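Local coordinates for tailspike protein (Siphovirus 9NA, PDB 3RIQ) that probably recognises the lipopolysaccharide receptor of Salmonella and cleaves it as an endorhamnosidase, at residues Tyr168-Cys173 with Ile191-His197; His196-Trp201 with Arg258-Tyr263; Glu341-Met347 with Val361-Asp367. All blocks are in the same frame, centred on the assembly; numbering follows the deposited sequence.

Overall arrangement
Contacts 1, 2 and 3 follow one another in series along the right-handed beta-helix, and no loop nests in or crosses another. From the N terminus, contact 1 joins strand 166-171 to strand 184-194 one coil later, closing a short loop that holds strand 176-179 and the first part of strand 184-194. Contact 2 starts from the same corner, sharing H196 and H197 with contact 1, and closes a longer loop over about two coils by bringing the loop after strand 184-194 against 258-263. The two centres are about 10 Å apart. Contact 3, its centre about 32 Å from that of contact 1, again joins neighbouring coils, here at the corners that follow strands 333-340 and 355-362.

Contact 1. Residues Tyr168-Cys173 with Ile191-His197; sequences YLFTLC and ITFENHH
E194 OE1 is held from two quarters: T171 OG1 donates to it at 2.7 Å, nearly in line with its C-O bond, and R149 on strand 146-151, one coil earlier, adds a salt bridge. R149 also bonds T171 OG1, so hydroxyl and carboxylate are fixed together. The setting is the parallel beta-sheet pairing of a right-handed beta-helix, in which strand 168-171 meets the equivalent strand one coil later. With CG anti to the backbone N (chi1 -180°) and the chain extended beyond it, E194 runs alongside T171 on the same face of the sheet. There L169 CD1 lies against T192 CB at 3.8 Å.

The other face carries Y168, F170, I191 and F193. I191 CD1 reaches Y168 CB at 3.7 Å, and F170 lies beside F193, their planes 26° apart but slid so far that the rings barely overlap; F170 CD2 and F193 CE1 make the closest approach, 3.7 Å. F158 meets F170 edge-to-face on the side of an earlier coil. In the backbone, F170 O accepts from E194 N at 2.7 Å, and L172 N donates to E194 O.

At the turn that ends the strands, N195 ND2 gives a hydrogen bond to C173 O at 3.0 Å, and N205 supplies that oxygen with a second donor. The water beside them accepts from C173 N at 2.9 Å.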
loop_
_atom_site.group_PDB
_atom_site.type_symbol
_atom_site.label_atom_id
_atom_site.label_comp_id
_atom_site.label_asym_id
_atom_site.label_seq_id
_atom_site.Cartn_x
_atom_site.Cartn_y
_atom_site.Cartn_z
ATOM N N TYR A 168 7.717 -25.923 14.388
ATOM C CA TYR A 168 7.877 -25.366 15.721
ATOM C C TYR A 168 6.518 -25.187 16.352
ATOM O O TYR A 168 5.625 -24.507 15.794
ATOM C CB TYR A 168 8.618 -24.008 15.684
ATOM C CG TYR A 168 10.021 -24.174 15.131
ATOM C CD1 TYR A 168 11.118 -24.338 15.985
ATOM C CD2 TYR A 168 10.249 -24.194 13.745
ATOM C CE1 TYR A 168 12.392 -24.521 15.469
ATOM C CE2 TYR A 168 11.512 -24.382 13.224
ATOM C CZ TYR A 168 12.583 -24.559 14.086
ATOM O OH TYR A 168 13.849 -24.718 13.579
ATOM N N LEU A 169 6.377 -25.773 17.544
ATOM C CA LEU A 169 5.105 -25.712 18.311
ATOM C C LEU A 169 5.379 -25.028 19.658
ATOM O O LEU A 169 6.185 -25.543 20.447
ATOM C CB LEU A 169 4.553 -27.127 18.486
ATOM C CG LEU A 169 3.376 -27.307 19.459
ATOM C CD1 LEU A 169 2.173 -26.570 18.951
ATOM C CD2 LEU A 169 3.088 -28.772 19.512
ATOM N N PHE A 170 4.708 -23.917 19.927
ATOM C CA PHE A 170 4.867 -23.186 21.191
ATOM C C PHE A 170 3.587 -23.399 21.969
ATOM O O PHE A 170 2.498 -22.946 21.537
ATOM C CB PHE A 170 5.108 -21.687 20.918
ATOM C CG PHE A 170 6.396 -21.435 20.224
ATOM C CD1 PHE A 170 7.567 -21.309 20.973
ATOM C CD2 PHE A 170 6.463 -21.347 18.827
ATOM C CE1 PHE A 170 8.823 -21.084 20.335
ATOM C CE2 PHE A 170 7.699 -21.119 18.183
ATOM C CZ PHE A 170 8.881 -21.025 18.933
ATOM N N THR A 171 3.718 -24.070 23.106
ATOM C CA THR A 171 2.562 -24.458 23.948
ATOM C C THR A 171 2.537 -23.612 25.208
ATOM O O THR A 171 3.493 -23.649 25.977
ATOM C CB THR A 171 2.608 -25.961 24.268
ATOM O OG1 THR A 171 2.522 -26.683 23.030
ATOM C CG2 THR A 171 1.443 -26.405 25.192
ATOM N N LEU A 172 1.440 -22.879 25.429
ATOM C CA LEU A 172 1.288 -22.002 26.622
ATOM C C LEU A 172 2.433 -20.979 26.740
ATOM O O LEU A 172 2.948 -20.711 27.854
ATOM C CB LEU A 172 1.113 -22.790 27.950
ATOM C CG LEU A 172 -0.189 -23.603 28.070
ATOM C CD1 LEU A 172 -0.188 -24.348 29.418
ATOM C CD2 LEU A 172 -1.413 -22.691 28.005
ATOM N N CYS A 173 2.838 -20.419 25.597
ATOM C CA CYS A 173 3.873 -19.421 25.572
ATOM C C CYS A 173 3.296 -18.034 25.376
ATOM O O CYS A 173 2.182 -17.879 24.839
ATOM C CB CYS A 173 4.880 -19.705 24.431
ATOM S SG CYS A 173 5.868 -21.246 24.704
ATOM N N ILE A 191 4.637 -22.719 12.089
ATOM C CA ILE A 191 4.788 -22.205 13.440
ATOM C C ILE A 191 3.418 -22.173 14.062
ATOM O O ILE A 191 2.491 -21.578 13.472
ATOM C CB ILE A 191 5.333 -20.749 13.434
ATOM C CG1 ILE A 191 6.689 -20.632 12.707
ATOM C CG2 ILE A 191 5.404 -20.211 14.885
ATOM C CD1 ILE A 191 7.772 -21.278 13.313
ATOM N N THR A 192 3.261 -22.755 15.244
ATOM C CA THR A 192 1.957 -22.762 15.910
ATOM C C THR A 192 2.070 -22.191 17.304
ATOM O O THR A 192 2.957 -22.592 18.061
ATOM C CB THR A 192 1.410 -24.220 16.054
ATOM O OG1 THR A 192 1.296 -24.844 14.781
ATOM C CG2 THR A 192 0.047 -24.251 16.783
ATOM N N PHE A 193 1.152 -21.289 17.665
ATOM C CA PHE A 193 1.068 -20.777 19.042
ATOM C C PHE A 193 -0.176 -21.389 19.669
ATOM O O PHE A 193 -1.320 -20.990 19.353
ATOM C CB PHE A 193 1.050 -19.249 19.071
ATOM C CG PHE A 193 2.224 -18.635 18.380
ATOM C CD1 PHE A 193 3.499 -18.730 18.959
ATOM C CD2 PHE A 193 2.069 -17.974 17.147
ATOM C CE1 PHE A 193 4.619 -18.178 18.342
ATOM C CE2 PHE A 193 3.201 -17.388 16.523
ATOM C CZ PHE A 193 4.462 -17.498 17.128
ATOM N N GLU A 194 0.037 -22.427 20.492
ATOM C CA GLU A 194 -1.050 -23.270 21.009
ATOM C C GLU A 194 -1.340 -22.913 22.462
ATOM O O GLU A 194 -0.564 -23.305 23.346
ATOM C CB GLU A 194 -0.596 -24.731 20.913
ATOM C CG GLU A 194 -1.609 -25.745 21.398
ATOM C CD GLU A 194 -1.008 -27.127 21.473
ATOM O OE1 GLU A 194 0.085 -27.284 21.982
ATOM O OE2 GLU A 194 -1.625 -28.085 21.016
ATOM N N ASN A 195 -2.431 -22.171 22.721
ATOM C CA ASN A 195 -2.719 -21.679 24.082
ATOM C C ASN A 195 -4.062 -22.115 24.664
ATOM O O ASN A 195 -4.531 -21.543 25.631
ATOM C CB ASN A 195 -2.557 -20.145 24.157
ATOM C CG ASN A 195 -1.121 -19.699 23.911
ATOM O OD1 ASN A 195 -0.663 -19.692 22.785
ATOM N ND2 ASN A 195 -0.407 -19.385 24.957
ATOM N N HIS A 196 -4.668 -23.167 24.128
ATOM C CA HIS A 196 -5.989 -23.543 24.631
ATOM C C HIS A 196 -5.991 -24.387 25.919
ATOM O O HIS A 196 -7.057 -24.670 26.430
ATOM C CB HIS A 196 -6.759 -24.317 23.568
ATOM C CG HIS A 196 -6.145 -25.653 23.304
ATOM N ND1 HIS A 196 -4.882 -25.784 22.767
ATOM C CD2 HIS A 196 -6.588 -26.905 23.556
ATOM C CE1 HIS A 196 -4.577 -27.067 22.693
ATOM N NE2 HIS A 196 -5.604 -27.771 23.157
ATOM N N HIS A 197 -4.828 -24.790 26.426
ATOM C CA HIS A 197 -4.801 -25.644 27.620
ATOM C C HIS A 197 -5.245 -24.930 28.881
ATOM O O HIS A 197 -5.523 -25.580 29.870
ATOM C CB HIS A 197 -3.442 -26.321 27.862
ATOM C CG HIS A 197 -3.060 -27.329 26.819
ATOM N ND1 HIS A 197 -1.783 -27.418 26.315
ATOM C CD2 HIS A 197 -3.755 -28.334 26.247
ATOM C CE1 HIS A 197 -1.720 -28.404 25.437
ATOM N NE2 HIS A 197 -2.906 -28.984 25.384
HETATM O O HOH W 1 3.814 -25.893 14.261
HETATM O O HOH W 2 2.009 -20.614 22.823
#

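Contact 2. Residues His196-Trp201 with Arg258-Tyr263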
loop_
_atom_site.group_PDB
_atom_site.type_symbol
_atom_site.label_atom_id
_atom_site.label_comp_id
_atom_site.label_asym_id
_atom_site.label_seq_id
_atom_site.Cartn_x
_atom_site.Cartn_y
_atom_site.Cartn_z
ATOM N N HIS A 196 -4.668 -23.167 24.128
ATOM C CA HIS A 196 -5.989 -23.543 24.631
ATOM C C HIS A 196 -5.991 -24.387 25.919
ATOM O O HIS A 196 -7.057 -24.670 26.430
ATOM C CB HIS A 196 -6.759 -24.317 23.568
ATOM C CG HIS A 196 -6.145 -25.653 23.304
ATOM N ND1 HIS A 196 -4.882 -25.784 22.767
ATOM C CD2 HIS A 196 -6.588 -26.905 23.556
ATOM C CE1 HIS A 196 -4.577 -27.067 22.693
ATOM N NE2 HIS A 196 -5.604 -27.771 23.157
ATOM N N HIS A 197 -4.828 -24.790 26.426
ATOM C CA HIS A 197 -4.801 -25.644 27.620
ATOM C C HIS A 197 -5.245 -24.930 28.881
ATOM O O HIS A 197 -5.523 -25.580 29.870
ATOM C CB HIS A 197 -3.442 -26.321 27.862
ATOM C CG HIS A 197 -3.060 -27.329 26.819
ATOM N ND1 HIS A 197 -1.783 -27.418 26.315
ATOM C CD2 HIS A 197 -3.755 -28.334 26.247
ATOM C CE1 HIS A 197 -1.720 -28.404 25.437
ATOM N NE2 HIS A 197 -2.906 -28.984 25.384
ATOM N N THR A 198 -5.289 -23.603 28.887
ATOM C CA THR A 198 -5.866 -22.886 30.047
ATOM C C THR A 198 -6.854 -21.823 29.596
ATOM O O THR A 198 -6.927 -21.552 28.400
ATOM C CB THR A 198 -4.812 -22.235 30.987
ATOM O OG1 THR A 198 -4.368 -20.974 30.469
ATOM C CG2 THR A 198 -3.614 -23.156 31.211
ATOM N N THR A 199 -7.581 -21.207 30.530
ATOM C CA THR A 199 -8.491 -20.113 30.171
ATOM C C THR A 199 -7.776 -18.795 29.860
ATOM O O THR A 199 -8.406 -17.901 29.305
ATOM C CB THR A 199 -9.515 -19.867 31.293
ATOM O OG1 THR A 199 -8.783 -19.674 32.512
ATOM C CG2 THR A 199 -10.508 -21.064 31.418
ATOM N N ALA A 200 -6.482 -18.657 30.172
ATOM C CA ALA A 200 -5.749 -17.453 29.745
ATOM C C ALA A 200 -5.664 -17.422 28.204
ATOM O O ALA A 200 -5.876 -18.430 27.529
ATOM C CB ALA A 200 -4.323 -17.464 30.315
ATOM N N TRP A 201 -5.356 -16.253 27.662
ATOM C CA TRP A 201 -5.163 -16.055 26.218
ATOM C C TRP A 201 -3.701 -15.801 25.962
ATOM O O TRP A 201 -3.097 -14.948 26.624
ATOM C CB TRP A 201 -6.011 -14.869 25.717
ATOM C CG TRP A 201 -7.456 -15.177 25.863
ATOM C CD1 TRP A 201 -8.223 -15.120 27.021
ATOM C CD2 TRP A 201 -8.319 -15.629 24.841
ATOM N NE1 TRP A 201 -9.516 -15.509 26.750
ATOM C CE2 TRP A 201 -9.600 -15.840 25.427
ATOM C CE3 TRP A 201 -8.145 -15.897 23.475
ATOM C CZ2 TRP A 201 -10.700 -16.296 24.691
ATOM C CZ3 TRP A 201 -9.255 -16.333 22.734
ATOM C CH2 TRP A 201 -10.511 -16.547 23.355
ATOM N N ARG A 258 -12.229 -26.558 24.781
ATOM C CA ARG A 258 -12.109 -25.106 25.078
ATOM C C ARG A 258 -11.975 -24.309 23.795
ATOM O O ARG A 258 -11.291 -24.747 22.849
ATOM C CB ARG A 258 -10.908 -24.821 25.990
ATOM C CG ARG A 258 -10.733 -23.319 26.306
ATOM C CD ARG A 258 -9.730 -22.998 27.375
ATOM N NE ARG A 258 -10.260 -23.400 28.662
ATOM C CZ ARG A 258 -9.732 -24.350 29.440
ATOM N NH1 ARG A 258 -8.620 -24.980 29.084
ATOM N NH2 ARG A 258 -10.327 -24.670 30.585
ATOM N N SER A 259 -12.591 -23.133 23.760
ATOM C CA SER A 259 -12.467 -22.271 22.576
ATOM C C SER A 259 -11.001 -22.021 22.198
ATOM O O SER A 259 -10.187 -21.632 23.057
ATOM C CB SER A 259 -13.157 -20.913 22.812
ATOM O OG SER A 259 -12.984 -20.097 21.651
ATOM N N ALA A 260 -10.693 -22.237 20.920
ATOM C CA ALA A 260 -9.360 -22.086 20.364
ATOM C C ALA A 260 -9.263 -20.833 19.487
ATOM O O ALA A 260 -8.331 -20.673 18.691
ATOM C CB ALA A 260 -9.041 -23.342 19.510
ATOM N N ARG A 261 -10.267 -19.978 19.597
ATOM C CA ARG A 261 -10.414 -18.785 18.757
ATOM C C ARG A 261 -9.383 -17.713 19.108
ATOM O O ARG A 261 -8.552 -17.899 19.994
ATOM C CB ARG A 261 -11.833 -18.253 18.899
ATOM C CG ARG A 261 -12.891 -19.254 18.381
ATOM C CD ARG A 261 -14.273 -18.728 18.729
ATOM N NE ARG A 261 -15.383 -19.565 18.245
ATOM C CZ ARG A 261 -15.922 -20.587 18.910
ATOM N NH1 ARG A 261 -15.440 -20.962 20.103
ATOM N NH2 ARG A 261 -16.961 -21.237 18.386
ATOM N N ASN A 262 -9.422 -16.587 18.398
ATOM C CA ASN A 262 -8.374 -15.567 18.485
ATOM C C ASN A 262 -8.918 -14.175 18.267
ATOM O O ASN A 262 -9.876 -14.012 17.516
ATOM C CB ASN A 262 -7.267 -15.839 17.450
ATOM C CG ASN A 262 -6.698 -17.228 17.580
ATOM O OD1 ASN A 262 -5.713 -17.433 18.304
ATOM N ND2 ASN A 262 -7.315 -18.211 16.883
ATOM N N TYR A 263 -8.254 -13.189 18.877
ATOM C CA TYR A 263 -8.710 -11.805 18.919
ATOM C C TYR A 263 -7.588 -10.826 18.763
ATOM O O TYR A 263 -6.451 -11.086 19.197
ATOM C CB TYR A 263 -9.391 -11.487 20.287
ATOM C CG TYR A 263 -10.728 -12.175 20.466
ATOM C CD1 TYR A 263 -11.924 -11.521 20.145
ATOM C CD2 TYR A 263 -10.805 -13.486 20.948
ATOM C CE1 TYR A 263 -13.156 -12.156 20.270
ATOM C CE2 TYR A 263 -12.031 -14.124 21.097
ATOM C CZ TYR A 263 -13.210 -13.446 20.747
ATOM O OH TYR A 263 -14.411 -14.061 20.872
#
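The guanidinium of R258 lies with one face over the peptide between T198 and T199, while an N-H in its own plane reaches back to an earlier carbonyl of the same loop. T199 N sits over the centre of that face and T198 C nearer its rim. R258 NH1 donates to H196 O at 3.1 Å, with an N-H...O angle of 168° and the acceptor close to the guanidinium plane. The arginine chain leaves extended, with CG anti to the backbone N, and then bends at chi3 (-72°), which turns the flat group across the loop. R258 CD is 3.3 Å from both H196 O and T198 O, and the T199 methyl CG2 comes obliquely to within 3.6 Å of R258 NE. D294 forms a salt bridge with R258 NE, so the charged end is anchored from a later loop as well.

This loop follows strand 184-194 at a corner of the right-handed beta-helix and rests on a second excursion from a later coil. Within it T198 OG1 accepts from A200 N, an ST turn, before the chain runs on to W201. The tryptophan ring points its CZ3 edge at R261 O, with W201 CZ3 3.2 Å away. Y263 turns its edge toward the face of the six-membered ring in an offset edge-to-face pair, centroids 5.4 Å apart and planes at 81°; Y263 CE2 stands 3.6 Å from W201 CH2. R224 adds a cation-pi contact to the indole. S259 OG accepts from R261 NH1 at 3.0 Å, a bond that lies in the guanidinium plane, and is also hydrogen-bonded to D295, which bonds the hydroxyl of Y263 too, while R261 also forms salt bridges with D285 and E254.

Contact 3. Residues Glu341-Met347 with Val361-Asp367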
loop_
_atom_site.group_PDB
_atom_site.type_symbol
_atom_site.label_atom_id
_atom_site.label_comp_id
_atom_site.label_asym_id
_atom_site.label_seq_id
_atom_site.Cartn_x
_atom_site.Cartn_y
_atom_site.Cartn_z
ATOM N N GLU A 341 -6.376 -15.092 -9.273
ATOM C CA GLU A 341 -6.566 -16.534 -9.610
ATOM C C GLU A 341 -7.075 -17.365 -8.432
ATOM O O GLU A 341 -6.838 -18.571 -8.375
ATOM C CB GLU A 341 -5.251 -17.151 -10.168
ATOM C CG GLU A 341 -4.780 -16.663 -11.551
ATOM C CD GLU A 341 -3.399 -17.273 -11.815
ATOM O OE1 GLU A 341 -3.356 -18.397 -12.253
ATOM O OE2 GLU A 341 -2.339 -16.683 -11.453
ATOM N N ALA A 342 -7.824 -16.767 -7.503
ATOM C CA ALA A 342 -8.479 -17.604 -6.467
ATOM C C ALA A 342 -9.423 -18.594 -7.155
ATOM O O ALA A 342 -10.181 -18.201 -8.064
ATOM C CB ALA A 342 -9.257 -16.743 -5.499
ATOM N N HIS A 343 -9.389 -19.862 -6.735
ATOM C CA HIS A 343 -10.259 -20.852 -7.370
ATOM C C HIS A 343 -11.714 -20.772 -6.866
ATOM O O HIS A 343 -12.656 -21.083 -7.622
ATOM C CB HIS A 343 -9.673 -22.261 -7.256
ATOM C CG HIS A 343 -8.424 -22.442 -8.064
ATOM N ND1 HIS A 343 -8.277 -23.454 -8.991
ATOM C CD2 HIS A 343 -7.287 -21.716 -8.116
ATOM C CE1 HIS A 343 -7.077 -23.364 -9.552
ATOM N NE2 HIS A 343 -6.461 -22.308 -9.043
ATOM N N LYS A 344 -11.892 -20.309 -5.636
ATOM C CA LYS A 344 -13.218 -20.009 -5.083
ATOM C C LYS A 344 -13.425 -18.493 -5.138
ATOM O O LYS A 344 -12.898 -17.828 -6.063
ATOM C CB LYS A 344 -13.355 -20.558 -3.643
ATOM C CG LYS A 344 -12.897 -22.027 -3.478
ATOM C CD LYS A 344 -13.695 -23.007 -4.303
ATOM C CE LYS A 344 -13.295 -24.487 -3.964
ATOM N NZ LYS A 344 -11.967 -24.913 -4.536
ATOM N N GLU A 345 -14.158 -17.920 -4.176
ATOM C CA GLU A 345 -14.312 -16.466 -4.166
ATOM C C GLU A 345 -12.966 -15.740 -3.993
ATOM O O GLU A 345 -12.034 -16.286 -3.398
ATOM C CB GLU A 345 -15.236 -16.018 -3.054
ATOM C CG GLU A 345 -16.693 -16.469 -3.221
ATOM C CD GLU A 345 -17.003 -17.863 -2.646
ATOM O OE1 GLU A 345 -16.085 -18.594 -2.212
ATOM O OE2 GLU A 345 -18.198 -18.205 -2.611
ATOM N N GLY A 346 -12.872 -14.519 -4.517
ATOM C CA GLY A 346 -11.636 -13.752 -4.414
ATOM C C GLY A 346 -11.397 -13.098 -3.057
ATOM O O GLY A 346 -10.259 -12.967 -2.605
ATOM N N MET A 347 -12.484 -12.703 -2.413
ATOM C CA MET A 347 -12.483 -12.007 -1.110
ATOM C C MET A 347 -13.838 -12.316 -0.495
ATOM O O MET A 347 -14.874 -12.215 -1.179
ATOM C CB MET A 347 -12.295 -10.487 -1.276
ATOM C CG MET A 347 -12.085 -9.749 0.049
ATOM S SD MET A 347 -13.212 -8.354 0.340
ATOM C CE MET A 347 -14.637 -9.139 1.106
ATOM N N VAL A 361 -9.491 -7.663 -6.790
ATOM C CA VAL A 361 -9.683 -9.085 -7.061
ATOM C C VAL A 361 -9.638 -9.296 -8.557
ATOM O O VAL A 361 -10.442 -8.696 -9.283
ATOM C CB VAL A 361 -11.029 -9.610 -6.472
ATOM C CG1 VAL A 361 -11.375 -11.021 -7.022
ATOM C CG2 VAL A 361 -10.992 -9.603 -4.925
ATOM N N VAL A 362 -8.748 -10.188 -9.017
ATOM C CA VAL A 362 -8.578 -10.489 -10.435
ATOM C C VAL A 362 -8.701 -11.976 -10.627
ATOM O O VAL A 362 -8.063 -12.786 -9.913
ATOM C CB VAL A 362 -7.187 -10.035 -10.933
ATOM C CG1 VAL A 362 -6.965 -10.461 -12.396
ATOM C CG2 VAL A 362 -6.985 -8.488 -10.769
ATOM N N CYS A 363 -9.560 -12.336 -11.576
ATOM C CA CYS A 363 -9.741 -13.742 -11.961
ATOM C C CYS A 363 -10.040 -14.694 -10.793
ATOM O O CYS A 363 -9.388 -15.757 -10.693
ATOM C CB CYS A 363 -8.516 -14.248 -12.743
ATOM S SG CYS A 363 -8.772 -15.847 -13.606
ATOM N N ALA A 364 -10.964 -14.320 -9.902
ATOM C CA ALA A 364 -11.445 -15.279 -8.902
ATOM C C ALA A 364 -12.460 -16.230 -9.549
ATOM O O ALA A 364 -12.755 -16.130 -10.765
ATOM C CB ALA A 364 -12.030 -14.562 -7.682
ATOM N N ASN A 365 -12.993 -17.172 -8.768
ATOM C CA ASN A 365 -13.883 -18.188 -9.347
ATOM C C ASN A 365 -13.204 -18.835 -10.561
ATOM O O ASN A 365 -13.851 -19.098 -11.609
ATOM C CB ASN A 365 -15.265 -17.563 -9.696
ATOM C CG ASN A 365 -16.267 -18.570 -10.287
ATOM O OD1 ASN A 365 -16.375 -19.737 -9.857
ATOM N ND2 ASN A 365 -17.020 -18.107 -11.272
ATOM N N LYS A 366 -11.906 -19.123 -10.412
ATOM C CA LYS A 366 -11.123 -19.589 -11.543
ATOM C C LYS A 366 -11.651 -20.935 -12.028
ATOM O O LYS A 366 -11.527 -21.260 -13.219
ATOM C CB LYS A 366 -9.623 -19.646 -11.183
ATOM C CG LYS A 366 -8.656 -20.007 -12.342
ATOM C CD LYS A 366 -7.218 -20.132 -11.793
ATOM C CE LYS A 366 -6.220 -20.504 -12.876
ATOM N NZ LYS A 366 -4.846 -20.740 -12.377
ATOM N N ASP A 367 -12.287 -21.695 -11.147
ATOM C CA ASP A 367 -12.789 -22.995 -11.596
ATOM C C ASP A 367 -14.235 -23.004 -12.106
ATOM O O ASP A 367 -14.807 -24.086 -12.383
ATOM C CB ASP A 367 -12.563 -24.049 -10.535
ATOM C CG ASP A 367 -11.097 -24.397 -10.380
ATOM O OD1 ASP A 367 -10.293 -24.299 -11.348
ATOM O OD2 ASP A 367 -10.753 -24.790 -9.288
HETATM O O HOH W 3 -8.621 -13.847 -7.124
HETATM O O HOH W 4 -14.882 -21.741 -8.964
HETATM O O HOH W 5 -12.290 -25.028 -7.442
#
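H343 ND1 donates to D367 OD2 at 2.8 Å, the acceptor lying in the ring plane of the histidine, whereas the bond meets the carboxylate from 41° above its own plane. The other ring nitrogen, NE2, is bonded to D319, so both nitrogens have partners. The pair sits at a corner between two successive coils of the right-handed beta-helix, where the loop after strand 333-340 lies on the one that follows strand 355-362.

K366 is stretched out fully, and its CD passes over one face of the H343 ring, 4.0 Å from the centroid, as a CH-pi contact. Beyond it K366 NZ forms a salt bridge with E341 OE1 at 2.8 Å, on the anti side of the carboxylate, and a second with D319. R318 takes the other oxygen of E341. D319 OD1 thus meets both H343 NE2 and K366 NZ, tying histidine to lysine.

Several backbone groups find partners across the corner. E341 N donates to V362 O, which also accepts a hydrogen bond from a water that in turn accepts from A342 N. K366 N reaches A342 O at 3.1 Å in the carbonyl plane, on a lone pair, and N365 N donates to K344 O at 2.8 Å, though tilted 33° from that plane. Another water donates to H343 O and to N365 OD1, which also accepts from T369 N, and Q393 holds N365 ND2. Nearby the packing is tight: the methyl of A364 presses on G346, A364 CB only 3.4 Å from G346 CA.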